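Local coordinates for arginyl-trna synthetase (Thermus thermophilus, PDB 1IQ0), which probably catalyses the ATP-dependent attachment of L-arginine to tRNA(Arg), with release of AMP and diphosphate, at residues 8-13 and 56-61; 69-72 and 77-80; 83-88 and 493-498; 89-94 and 504-509; 133-138 and 514-519. One frame throughout, in Å; residues are numbered along the deposited sequence.

In the fold
Interactions 1 and 2 both lie in the N-terminal domain. Their centres are 11 Å apart, and they touch where Leu58 meets Leu78 and Ile10 meets Phe80. Interactions 3 and 4, with centres 10 Å apart, share helix 84-92, which directly follows strand 77-82 of interaction 2. Both join this helix to the DALR anticodon-binding region far along the chain. Interaction 5 has its centre 19 Å from that of interaction 4. It joins helix 512-522, the next helix after 500-509, to helix 120-138. The first residues of helix 120-138 belong to the predicted 'HIGH' motif of class I synthetases; interaction 5 uses the other end of that helix.

Interaction 1 of 5, residues 8-13 and 56-61; sequences EAIAQA and QELKDR
Leu58 and Arg61 face Ile10 and Ala13 where helix 51-60 meets helix 3-15. At the start of 56-61, Gln56 serves its own helix. Its NE2 donates to Asp60 OD2 over 2.7 Å, and the carboxylate oxygen is met on its syn side. Glu57 also stays on its own helix and pairs with Arg61. Leu58 is the residue that touches both Ile10 and Ala13. With chi1 at 179° its CG extends away from the backbone N, and the two methyls beyond it divide between the partners. CD2 meets Ile10 CG2 at 3.9 Å, with the two side chains crossing at about a right angle. CD1 lies 4.0 Å from Ala13 CB. Arg61 is the first residue to leave the helix. It contributes its backbone rather than its guanidinium group: Arg61 O lies 3.7 Å from Ala13 CB. Its side chain leads away, and NE is 3.2 Å from Glu57 OE2. That oxygen lies well out of the guanidinium plane, so the pair is held by charge alone. Beyond the two helices, Ile10 rests on Phe80 and Leu58 on Leu78, both on strand 77-82. The helices thus share one apolar layer over the sheet of the N-terminal domain. Across this contact only methyl groups and one carbonyl oxygen meet. The helices are therefore joined here by burial and shape, while Arg61 and Glu57 pair within 56-61.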
# COMPACT_ATOMS: atom_id res chain seq x y z
N GLU A 8 23.84 11.38 2.43
CA GLU A 8 24.99 10.50 2.21
C GLU A 8 26.28 11.24 2.52
O GLU A 8 27.16 10.72 3.21
CB GLU A 8 25.02 10.00 0.76
CG GLU A 8 26.23 9.15 0.42
CD GLU A 8 26.42 7.99 1.39
OE1 GLU A 8 25.47 7.18 1.55
OE2 GLU A 8 27.51 7.88 1.99
N ALA A 9 26.39 12.47 2.02
CA ALA A 9 27.58 13.27 2.26
C ALA A 9 27.75 13.57 3.75
O ALA A 9 28.87 13.68 4.25
CB ALA A 9 27.51 14.56 1.46
N ILE A 10 26.62 13.72 4.45
CA ILE A 10 26.66 14.00 5.88
C ILE A 10 27.09 12.76 6.66
O ILE A 10 27.89 12.85 7.59
CB ILE A 10 25.27 14.45 6.40
CG1 ILE A 10 24.91 15.82 5.82
CG2 ILE A 10 25.26 14.48 7.92
CD1 ILE A 10 23.51 16.28 6.17
N ALA A 11 26.54 11.61 6.29
CA ALA A 11 26.86 10.35 6.94
C ALA A 11 28.36 10.10 6.85
O ALA A 11 29.05 9.92 7.85
CB ALA A 11 26.11 9.21 6.27
N GLN A 12 28.86 10.12 5.61
CA GLN A 12 30.27 9.90 5.35
C GLN A 12 31.12 10.83 6.21
O GLN A 12 32.19 10.46 6.69
CB GLN A 12 30.57 10.14 3.87
CG GLN A 12 31.60 9.20 3.29
CD GLN A 12 31.22 7.75 3.48
OE1 GLN A 12 30.14 7.31 3.08
NE2 GLN A 12 32.10 6.98 4.11
N ALA A 13 30.62 12.05 6.41
CA ALA A 13 31.32 13.05 7.21
C ALA A 13 31.26 12.73 8.70
O ALA A 13 32.17 13.07 9.45
CB ALA A 13 30.75 14.43 6.94
N GLN A 56 28.48 22.94 14.23
CA GLN A 56 29.64 23.67 13.74
C GLN A 56 30.74 22.67 13.38
O GLN A 56 31.48 22.86 12.41
CB GLN A 56 30.15 24.64 14.81
CG GLN A 56 31.39 25.43 14.40
CD GLN A 56 31.15 26.29 13.17
OE1 GLN A 56 30.29 27.17 13.16
NE2 GLN A 56 31.92 26.04 12.11
N GLU A 57 30.84 21.62 14.18
CA GLU A 57 31.83 20.57 13.98
C GLU A 57 31.58 19.89 12.64
O GLU A 57 32.49 19.74 11.81
CB GLU A 57 31.73 19.53 15.11
CG GLU A 57 32.54 18.26 14.90
CD GLU A 57 34.03 18.50 14.92
OE1 GLU A 57 34.53 19.01 15.95
OE2 GLU A 57 34.71 18.18 13.93
N LEU A 58 30.33 19.48 12.42
CA LEU A 58 29.94 18.82 11.19
C LEU A 58 30.22 19.72 9.99
O LEU A 58 30.69 19.27 8.95
CB LEU A 58 28.45 18.46 11.23
CG LEU A 58 27.86 17.77 10.00
CD1 LEU A 58 28.66 16.51 9.68
CD2 LEU A 58 26.40 17.43 10.26
N LYS A 59 29.92 21.00 10.15
CA LYS A 59 30.14 21.97 9.09
C LYS A 59 31.62 22.02 8.72
O LYS A 59 31.97 22.14 7.54
CB LYS A 59 29.69 23.36 9.55
CG LYS A 59 29.84 24.44 8.50
CD LYS A 59 29.54 25.82 9.08
CE LYS A 59 29.55 26.89 8.01
NZ LYS A 59 30.79 26.84 7.20
N ASP A 60 32.48 21.91 9.72
CA ASP A 60 33.93 21.96 9.52
C ASP A 60 34.51 20.80 8.72
O ASP A 60 35.46 20.98 7.95
CB ASP A 60 34.63 22.06 10.87
CG ASP A 60 34.28 23.33 11.62
OD1 ASP A 60 34.72 23.49 12.78
OD2 ASP A 60 33.56 24.18 11.05
N ARG A 61 33.95 19.61 8.89
CA ARG A 61 34.44 18.44 8.17
C ARG A 61 33.51 17.95 7.08
O ARG A 61 33.58 16.79 6.66
CB ARG A 61 34.70 17.29 9.15
CG ARG A 61 35.71 17.62 10.23
CD ARG A 61 36.03 16.40 11.08
NE ARG A 61 36.98 16.72 12.14
CZ ARG A 61 37.48 15.83 12.99
NH1 ARG A 61 37.12 14.56 12.91
NH2 ARG A 61 38.34 16.22 13.92

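Interaction 2 of 5, residues 69-72 and 77-80; sequences EEAV and YLNF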
# COMPACT_ATOMS: atom_id res chain seq x y z
N GLU A 69 24.84 25.86 -1.60
CA GLU A 69 25.38 27.21 -1.60
C GLU A 69 26.16 27.49 -0.32
O GLU A 69 27.29 27.98 -0.36
CB GLU A 69 24.24 28.22 -1.73
CG GLU A 69 24.67 29.69 -1.77
CD GLU A 69 24.99 30.17 -3.17
OE1 GLU A 69 26.07 29.83 -3.70
OE2 GLU A 69 24.15 30.89 -3.75
N GLU A 70 25.55 27.17 0.82
CA GLU A 70 26.17 27.42 2.12
C GLU A 70 25.52 26.60 3.23
O GLU A 70 24.31 26.33 3.20
CB GLU A 70 26.07 28.91 2.45
CG GLU A 70 26.47 29.29 3.86
CD GLU A 70 26.22 30.76 4.15
OE1 GLU A 70 26.83 31.61 3.47
OE2 GLU A 70 25.42 31.06 5.06
N ALA A 71 26.34 26.20 4.20
CA ALA A 71 25.87 25.43 5.35
C ALA A 71 25.91 26.36 6.55
O ALA A 71 26.93 27.02 6.78
CB ALA A 71 26.77 24.22 5.58
N VAL A 72 24.82 26.42 7.30
CA VAL A 72 24.75 27.31 8.45
C VAL A 72 24.29 26.64 9.73
O VAL A 72 23.17 26.13 9.80
CB VAL A 72 23.79 28.49 8.16
CG1 VAL A 72 23.79 29.47 9.33
CG2 VAL A 72 24.19 29.19 6.87
N TYR A 77 20.53 22.71 14.84
CA TYR A 77 20.45 22.16 13.50
C TYR A 77 21.59 22.68 12.64
O TYR A 77 22.24 23.67 12.98
CB TYR A 77 19.15 22.57 12.80
CG TYR A 77 17.86 22.03 13.39
CD1 TYR A 77 17.32 22.57 14.56
CD2 TYR A 77 17.16 21.01 12.76
CE1 TYR A 77 16.11 22.10 15.09
CE2 TYR A 77 15.95 20.53 13.27
CZ TYR A 77 15.44 21.07 14.43
OH TYR A 77 14.25 20.59 14.93
N LEU A 78 21.84 22.00 11.53
CA LEU A 78 22.83 22.45 10.56
C LEU A 78 21.97 22.58 9.30
O LEU A 78 21.53 21.58 8.73
CB LEU A 78 23.94 21.42 10.34
CG LEU A 78 24.89 21.85 9.20
CD1 LEU A 78 25.44 23.25 9.46
CD2 LEU A 78 26.03 20.86 9.06
N ASN A 79 21.71 23.82 8.89
CA ASN A 79 20.88 24.07 7.72
C ASN A 79 21.69 24.27 6.45
O ASN A 79 22.85 24.68 6.49
CB ASN A 79 19.98 25.28 7.94
CG ASN A 79 18.96 25.06 9.03
OD1 ASN A 79 18.49 23.94 9.24
ND2 ASN A 79 18.60 26.13 9.72
N PHE A 80 21.06 23.97 5.32
CA PHE A 80 21.71 24.11 4.03
C PHE A 80 20.90 24.95 3.06
O PHE A 80 19.71 24.69 2.84
CB PHE A 80 21.97 22.74 3.41
CG PHE A 80 22.73 21.80 4.29
CD1 PHE A 80 22.08 21.08 5.28
CD2 PHE A 80 24.11 21.65 4.14
CE1 PHE A 80 22.79 20.21 6.12
CE2 PHE A 80 24.83 20.79 4.98
CZ PHE A 80 24.17 20.07 5.97
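Val72 and Asn79 form a hydrogen-bonded antiparallel pair with two backbone bonds. Val72 N donates to Asn79 O over 2.8 Å, nearly straight at 170°. Asn79 N returns a bond to Val72 O over 2.9 Å, at 159°. The next pair, Ala71 and Phe80, is non-hydrogen-bonded. Here CA-H groups approach carbonyl oxygens instead: Ala71 CA is 3.3 Å from Asn79 O, and Phe80 CA is 3.5 Å from Glu70 O. The side chains of Ala71 and Phe80 share one face of the sheet. Ala71 CB meets the ring obliquely, 4.0 Å from Phe80 CD2. The first torsion of Leu78 (chi1 174°) sets CG beside its own carbonyl carbon, from where CD1 reaches back to the first strand, 3.6 Å from Val72 C. The same methyl lies 4.2 Å from Ala71 CB. Val72 and Asn79 turn to the other face. Phe80 also meets Leu6 on helix 3-15, so its face is covered by a helix. At the far end Glu69 and Glu70 both pair with Arg81, a classic beta bulge. The two strands form a beta hairpin, with 68-74 as an outer strand of the four-stranded antiparallel sheet in the N-terminal domain.

Interaction 3 of 5, residues 83-88 and 493-498; sequences RTEALL and PDLSQA
Glu85 meets Leu495 through its methylene CG, 4.0 Å from Leu495 CD1, and not through its flat carboxylate. The two side chains cross at about a right angle. The Glu85 chain is extended, and OE1 forms a salt bridge with Arg89 one turn along the same helix. The carboxylate of Asp494 is gripped within its own segment. Ser496 N, at 3.2 Å, and Ser496 OG, at 2.6 Å, both reach Asp494 OD1 from the same face of its plane. The backbone N lies well above that plane, while the hydroxyl comes in on the syn side, tilted 30° from it. Gln497 NE2 binds the other oxygen, Asp494 OD2, over 2.9 Å. It arrives on the anti side, also tilted from the carboxylate plane, and the oxygen lies in the amide plane of Gln497. The same NE2 also donates to Glu560 O. Three donors thus fix the rotation of the Asp494 carboxylate. The bond from Ser496 N makes an Asx turn, which leads into the 3-10 segment 495-497. This turn lies between helices 470-487 and 500-509 in the DALR anticodon-binding region. The partner, helix 84-92, follows strand 77-82 directly in the chain and has Arg83 at its N-cap position. Leu88 keeps CG on the side of its backbone N (chi1 -65°), and this brings CD1 up to the turn. That methyl meets Ala498 CB at 3.7 Å and Leu495 O at 3.8 Å. Leu495 CB is a little farther, 4.2 Å from Leu88 CD1. Behind the turn, both Leu495 and Ala498 rest on Leu565 of helix 562-583.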
# COMPACT_ATOMS: atom_id res chain seq x y z
N ARG A 83 21.95 26.08 -4.05
CA ARG A 83 22.21 27.03 -5.12
C ARG A 83 20.94 26.97 -5.97
O ARG A 83 20.52 25.90 -6.41
CB ARG A 83 23.42 26.60 -5.97
CG ARG A 83 24.75 26.63 -5.23
CD ARG A 83 25.90 26.60 -6.23
NE ARG A 83 25.72 25.53 -7.20
CZ ARG A 83 26.48 25.37 -8.28
NH1 ARG A 83 27.47 26.22 -8.54
NH2 ARG A 83 26.23 24.36 -9.12
N THR A 84 20.33 28.13 -6.17
CA THR A 84 19.09 28.19 -6.94
C THR A 84 19.16 27.45 -8.28
O THR A 84 18.26 26.68 -8.60
CB THR A 84 18.69 29.65 -7.15
OG1 THR A 84 18.47 30.24 -5.86
CG2 THR A 84 17.40 29.76 -7.98
N GLU A 85 20.23 27.66 -9.04
CA GLU A 85 20.39 27.00 -10.33
C GLU A 85 20.36 25.48 -10.20
O GLU A 85 19.64 24.80 -10.93
CB GLU A 85 21.70 27.43 -10.98
CG GLU A 85 21.95 26.77 -12.32
CD GLU A 85 23.35 27.02 -12.85
OE1 GLU A 85 23.66 26.57 -13.97
OE2 GLU A 85 24.15 27.68 -12.14
N ALA A 86 21.17 24.95 -9.28
CA ALA A 86 21.24 23.51 -9.07
C ALA A 86 19.88 22.98 -8.62
O ALA A 86 19.45 21.91 -9.04
CB ALA A 86 22.31 23.18 -8.02
N LEU A 87 19.22 23.75 -7.76
CA LEU A 87 17.90 23.39 -7.26
C LEU A 87 16.93 23.23 -8.44
O LEU A 87 16.25 22.21 -8.58
CB LEU A 87 17.43 24.48 -6.30
CG LEU A 87 16.15 24.33 -5.48
CD1 LEU A 87 16.15 25.41 -4.41
CD2 LEU A 87 14.92 24.44 -6.38
N LEU A 88 16.88 24.25 -9.30
CA LEU A 88 16.00 24.21 -10.46
C LEU A 88 16.35 23.06 -11.39
O LEU A 88 15.47 22.34 -11.86
CB LEU A 88 16.09 25.53 -11.23
CG LEU A 88 15.58 26.76 -10.50
CD1 LEU A 88 16.05 28.03 -11.21
CD2 LEU A 88 14.07 26.70 -10.42
N PRO A 493 15.03 26.26 -21.27
CA PRO A 493 14.60 27.12 -20.16
C PRO A 493 15.73 28.06 -19.79
O PRO A 493 16.90 27.69 -19.86
CB PRO A 493 14.33 26.12 -19.03
CG PRO A 493 14.05 24.83 -19.75
CD PRO A 493 15.06 24.85 -20.85
N ASP A 494 15.40 29.29 -19.40
CA ASP A 494 16.43 30.23 -18.98
C ASP A 494 16.33 30.30 -17.46
O ASP A 494 15.57 31.11 -16.92
CB ASP A 494 16.21 31.61 -19.59
CG ASP A 494 17.30 32.60 -19.18
OD1 ASP A 494 18.19 32.21 -18.38
OD2 ASP A 494 17.25 33.77 -19.63
N LEU A 495 17.09 29.45 -16.79
CA LEU A 495 17.07 29.39 -15.33
C LEU A 495 17.35 30.71 -14.63
O LEU A 495 16.84 30.94 -13.53
CB LEU A 495 18.06 28.33 -14.84
CG LEU A 495 17.93 26.93 -15.46
CD1 LEU A 495 18.87 25.98 -14.75
CD2 LEU A 495 16.50 26.43 -15.35
N SER A 496 18.13 31.58 -15.26
CA SER A 496 18.47 32.87 -14.64
C SER A 496 17.27 33.81 -14.45
O SER A 496 17.33 34.73 -13.63
CB SER A 496 19.54 33.59 -15.47
OG SER A 496 19.02 34.04 -16.71
N GLN A 497 16.19 33.58 -15.20
CA GLN A 497 15.00 34.43 -15.08
C GLN A 497 14.01 33.97 -14.00
O GLN A 497 12.95 34.56 -13.82
CB GLN A 497 14.29 34.54 -16.43
CG GLN A 497 15.09 35.26 -17.52
CD GLN A 497 14.26 35.55 -18.76
OE1 GLN A 497 13.24 36.24 -18.69
NE2 GLN A 497 14.69 35.01 -19.90
N ALA A 498 14.37 32.91 -13.27
CA ALA A 498 13.51 32.38 -12.22
C ALA A 498 13.19 33.38 -11.11
O ALA A 498 14.06 34.12 -10.67
CB ALA A 498 14.14 31.12 -11.62

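Interaction 4 of 5, residues 89-94 and 504-509; sequences REALRP and ALALDL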
# COMPACT_ATOMS: atom_id res chain seq x y z
N ARG A 89 17.64 22.89 -11.65
CA ARG A 89 18.11 21.82 -12.53
C ARG A 89 17.62 20.46 -12.03
O ARG A 89 17.11 19.66 -12.81
CB ARG A 89 19.64 21.86 -12.60
CG ARG A 89 20.23 21.13 -13.79
CD ARG A 89 21.71 21.43 -13.92
NE ARG A 89 21.97 22.86 -14.10
CZ ARG A 89 21.58 23.57 -15.16
NH1 ARG A 89 20.92 22.99 -16.15
NH2 ARG A 89 21.86 24.86 -15.22
N GLU A 90 17.78 20.22 -10.73
CA GLU A 90 17.35 18.96 -10.14
C GLU A 90 15.82 18.81 -10.17
O GLU A 90 15.30 17.70 -10.28
CB GLU A 90 17.85 18.86 -8.69
CG GLU A 90 17.21 17.76 -7.85
CD GLU A 90 17.65 16.34 -8.22
OE1 GLU A 90 17.11 15.38 -7.62
OE2 GLU A 90 18.52 16.18 -9.10
N ALA A 91 15.10 19.93 -10.06
CA ALA A 91 13.64 19.87 -10.09
C ALA A 91 13.14 19.52 -11.49
O ALA A 91 12.12 18.85 -11.65
CB ALA A 91 13.04 21.20 -9.65
N LEU A 92 13.87 19.97 -12.50
CA LEU A 92 13.47 19.71 -13.88
C LEU A 92 13.81 18.30 -14.36
O LEU A 92 13.12 17.76 -15.23
CB LEU A 92 14.09 20.76 -14.81
CG LEU A 92 13.65 22.19 -14.51
CD1 LEU A 92 14.17 23.13 -15.60
CD2 LEU A 92 12.12 22.25 -14.45
N ARG A 93 14.86 17.71 -13.81
CA ARG A 93 15.29 16.37 -14.18
C ARG A 93 14.13 15.37 -14.09
O ARG A 93 13.37 15.37 -13.12
CB ARG A 93 16.44 15.91 -13.27
CG ARG A 93 16.97 14.51 -13.56
CD ARG A 93 18.14 14.14 -12.66
NE ARG A 93 17.76 13.97 -11.26
CZ ARG A 93 16.92 13.04 -10.82
NH1 ARG A 93 16.35 12.19 -11.66
NH2 ARG A 93 16.64 12.96 -9.52
N PRO A 94 13.98 14.50 -15.11
CA PRO A 94 12.90 13.51 -15.12
C PRO A 94 13.07 12.45 -14.02
O PRO A 94 14.16 11.91 -13.83
CB PRO A 94 12.99 12.91 -16.51
CG PRO A 94 14.47 12.98 -16.80
CD PRO A 94 14.82 14.37 -16.32
N ALA A 504 10.33 28.32 -5.10
CA ALA A 504 9.50 27.69 -4.08
C ALA A 504 8.82 26.42 -4.61
O ALA A 504 8.78 25.41 -3.93
CB ALA A 504 8.44 28.68 -3.57
N LEU A 505 8.28 26.49 -5.82
CA LEU A 505 7.61 25.33 -6.40
C LEU A 505 8.61 24.21 -6.73
O LEU A 505 8.35 23.04 -6.46
CB LEU A 505 6.86 25.72 -7.68
CG LEU A 505 6.18 24.56 -8.43
CD1 LEU A 505 5.22 23.82 -7.49
CD2 LEU A 505 5.43 25.11 -9.62
N ALA A 506 9.74 24.58 -7.31
CA ALA A 506 10.77 23.61 -7.65
C ALA A 506 11.20 22.85 -6.39
O ALA A 506 11.40 21.63 -6.43
CB ALA A 506 11.96 24.32 -8.28
N LEU A 507 11.34 23.57 -5.28
CA LEU A 507 11.75 22.96 -4.02
C LEU A 507 10.75 21.91 -3.55
O LEU A 507 11.15 20.85 -3.04
CB LEU A 507 11.93 24.05 -2.96
CG LEU A 507 12.57 23.69 -1.62
CD1 LEU A 507 13.88 22.93 -1.81
CD2 LEU A 507 12.81 25.00 -0.85
N ASP A 508 9.45 22.17 -3.70
CA ASP A 508 8.47 21.16 -3.28
C ASP A 508 8.62 19.93 -4.16
O ASP A 508 8.39 18.80 -3.71
CB ASP A 508 7.05 21.71 -3.37
CG ASP A 508 6.77 22.73 -2.30
OD1 ASP A 508 7.34 22.58 -1.19
OD2 ASP A 508 5.98 23.66 -2.55
N LEU A 509 9.02 20.14 -5.41
CA LEU A 509 9.22 19.03 -6.34
C LEU A 509 10.41 18.16 -5.92
O LEU A 509 10.44 16.96 -6.23
CB LEU A 509 9.43 19.56 -7.75
CG LEU A 509 8.15 19.96 -8.48
CD1 LEU A 509 8.48 20.77 -9.74
CD2 LEU A 509 7.37 18.70 -8.84
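Ala91 and Ala506 bring the two backbones close, with CA atoms only 5.3 Å apart. Segment 89-94 holds the last turn of helix 84-92, and Arg93 is the first residue to leave it. Segment 504-509 is helical throughout and belongs to helix 500-509. The short side chains permit the near approach. Ala91 CB lies 3.6 Å from Ala506 CB and also 3.6 Å from Ala506 O, so the methyl sits against the backbone of the other helix. Leu509 flanks it, with CB 4.4 Å from Ala91 CB. All three residues are buried. Two helices thus pack closely through alanine methyls, which sets helix 84-92, the helix after strand 77-82, against helix 500-509 of the DALR anticodon-binding region. Helix 562-583 borders the same place: Ser572 OG hydrogen-bonds to Ala91 O, and Leu509 touches Leu569 and Thr576. Beside the contact, Arg93 holds Glu90 side-on with two nitrogens. NE donates to Glu90 OE2 over 3.2 Å and NH2 to Glu90 OE1 over 3.1 Å. The first oxygen lies in the guanidinium plane and the second is tilted from it. Arg93 is poorly ordered, so the details of this grip are less certain.

Interaction 5 of 5, residues 133-138 and 514-519; sequences ARILAY and EAVLEA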
# COMPACT_ATOMS: atom_id res chain seq x y z
N ALA A 133 2.36 -2.04 -2.75
CA ALA A 133 2.99 -2.93 -3.72
C ALA A 133 3.57 -2.09 -4.86
O ALA A 133 4.70 -2.32 -5.29
CB ALA A 133 1.98 -3.94 -4.29
N ARG A 134 2.78 -1.14 -5.36
CA ARG A 134 3.21 -0.26 -6.45
C ARG A 134 4.39 0.61 -6.02
O ARG A 134 5.37 0.77 -6.76
CB ARG A 134 2.06 0.65 -6.89
CG ARG A 134 0.90 -0.05 -7.59
CD ARG A 134 -0.23 0.93 -7.82
NE ARG A 134 -1.35 0.34 -8.54
CZ ARG A 134 -1.43 0.23 -9.86
NH1 ARG A 134 -0.44 0.68 -10.63
NH2 ARG A 134 -2.50 -0.32 -10.42
N ILE A 135 4.29 1.19 -4.83
CA ILE A 135 5.32 2.06 -4.30
C ILE A 135 6.65 1.31 -4.14
O ILE A 135 7.70 1.82 -4.55
CB ILE A 135 4.87 2.66 -2.94
CG1 ILE A 135 3.73 3.65 -3.19
CG2 ILE A 135 6.04 3.30 -2.21
CD1 ILE A 135 3.08 4.20 -1.92
N LEU A 136 6.60 0.11 -3.57
CA LEU A 136 7.82 -0.69 -3.39
C LEU A 136 8.50 -1.03 -4.72
O LEU A 136 9.72 -0.98 -4.82
CB LEU A 136 7.51 -1.99 -2.65
CG LEU A 136 7.31 -1.80 -1.15
CD1 LEU A 136 6.58 -3.00 -0.57
CD2 LEU A 136 8.68 -1.58 -0.47
N ALA A 137 7.70 -1.39 -5.72
CA ALA A 137 8.22 -1.72 -7.04
C ALA A 137 8.94 -0.50 -7.62
O ALA A 137 10.05 -0.61 -8.14
CB ALA A 137 7.08 -2.15 -7.98
N TYR A 138 8.29 0.66 -7.53
CA TYR A 138 8.86 1.91 -8.04
C TYR A 138 10.18 2.21 -7.33
O TYR A 138 11.14 2.67 -7.94
CB TYR A 138 7.89 3.07 -7.81
CG TYR A 138 8.33 4.39 -8.42
CD1 TYR A 138 8.02 4.71 -9.74
CD2 TYR A 138 9.06 5.31 -7.67
CE1 TYR A 138 8.42 5.91 -10.30
CE2 TYR A 138 9.48 6.52 -8.22
CZ TYR A 138 9.15 6.82 -9.53
OH TYR A 138 9.55 8.02 -10.08
N GLU A 514 11.79 11.50 -1.84
CA GLU A 514 11.89 11.17 -0.43
C GLU A 514 10.54 10.66 0.09
O GLU A 514 10.50 9.74 0.92
CB GLU A 514 12.32 12.38 0.39
CG GLU A 514 12.58 12.08 1.87
CD GLU A 514 13.63 11.00 2.08
OE1 GLU A 514 14.68 11.05 1.41
OE2 GLU A 514 13.40 10.10 2.91
N ALA A 515 9.46 11.25 -0.39
CA ALA A 515 8.13 10.82 0.03
C ALA A 515 7.91 9.39 -0.44
O ALA A 515 7.34 8.57 0.28
CB ALA A 515 7.06 11.74 -0.56
N VAL A 516 8.36 9.08 -1.65
CA VAL A 516 8.21 7.74 -2.19
C VAL A 516 9.05 6.70 -1.43
O VAL A 516 8.56 5.62 -1.08
CB VAL A 516 8.59 7.68 -3.67
CG1 VAL A 516 8.55 6.23 -4.16
CG2 VAL A 516 7.63 8.53 -4.49
N LEU A 517 10.31 7.03 -1.17
CA LEU A 517 11.20 6.11 -0.47
C LEU A 517 10.83 5.92 0.99
O LEU A 517 10.94 4.82 1.52
CB LEU A 517 12.66 6.58 -0.59
CG LEU A 517 13.19 6.53 -2.03
CD1 LEU A 517 14.64 7.02 -2.06
CD2 LEU A 517 13.09 5.11 -2.56
N GLU A 518 10.39 6.98 1.66
CA GLU A 518 10.00 6.85 3.05
C GLU A 518 8.76 5.96 3.11
O GLU A 518 8.67 5.08 3.96
CB GLU A 518 9.68 8.20 3.68
CG GLU A 518 9.01 8.06 5.05
CD GLU A 518 8.76 9.38 5.74
OE1 GLU A 518 7.90 9.40 6.65
OE2 GLU A 518 9.42 10.38 5.39
N ALA A 519 7.82 6.20 2.20
CA ALA A 519 6.60 5.41 2.16
C ALA A 519 6.93 3.94 1.93
O ALA A 519 6.31 3.05 2.52
CB ALA A 519 5.69 5.91 1.06
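Tyr138 lays its ring obliquely against Val516, with CD2 3.7 Å from Val516 CG1. The two side chains cross at about a right angle. A chi1 of -175° turns the Tyr138 ring away from its backbone N and toward the other helix. One turn earlier, Ile135 uses its CG2 branch. This methyl sits 3.6 Å from Val516 O, over the backbone of 514-519. It also meets Ala519 CB at 4.2 Å and Val516 CG1 at 4.3 Å. Val516 is therefore touched by both residues. The contact is buried and apolar. The helix axes approach to 9.1 Å and cross steeply, at -114°. Around it, Ile135 also touches Leu528 of helix 525-544, and both Ile135 and Tyr138 touch Leu583 of helix 562-583. On the first helix, Leu136 reaches Val143 of strand 141-149. Helix 120-138 links the neighbouring parallel strands 104-108 and 141-149, a beta-alpha-beta crossover of the nucleotide-binding core. It lies with Leu136 against the core sheet and with Ile135 and Tyr138 against helices 512-522 and 562-583, Ile135 also resting on 525-544.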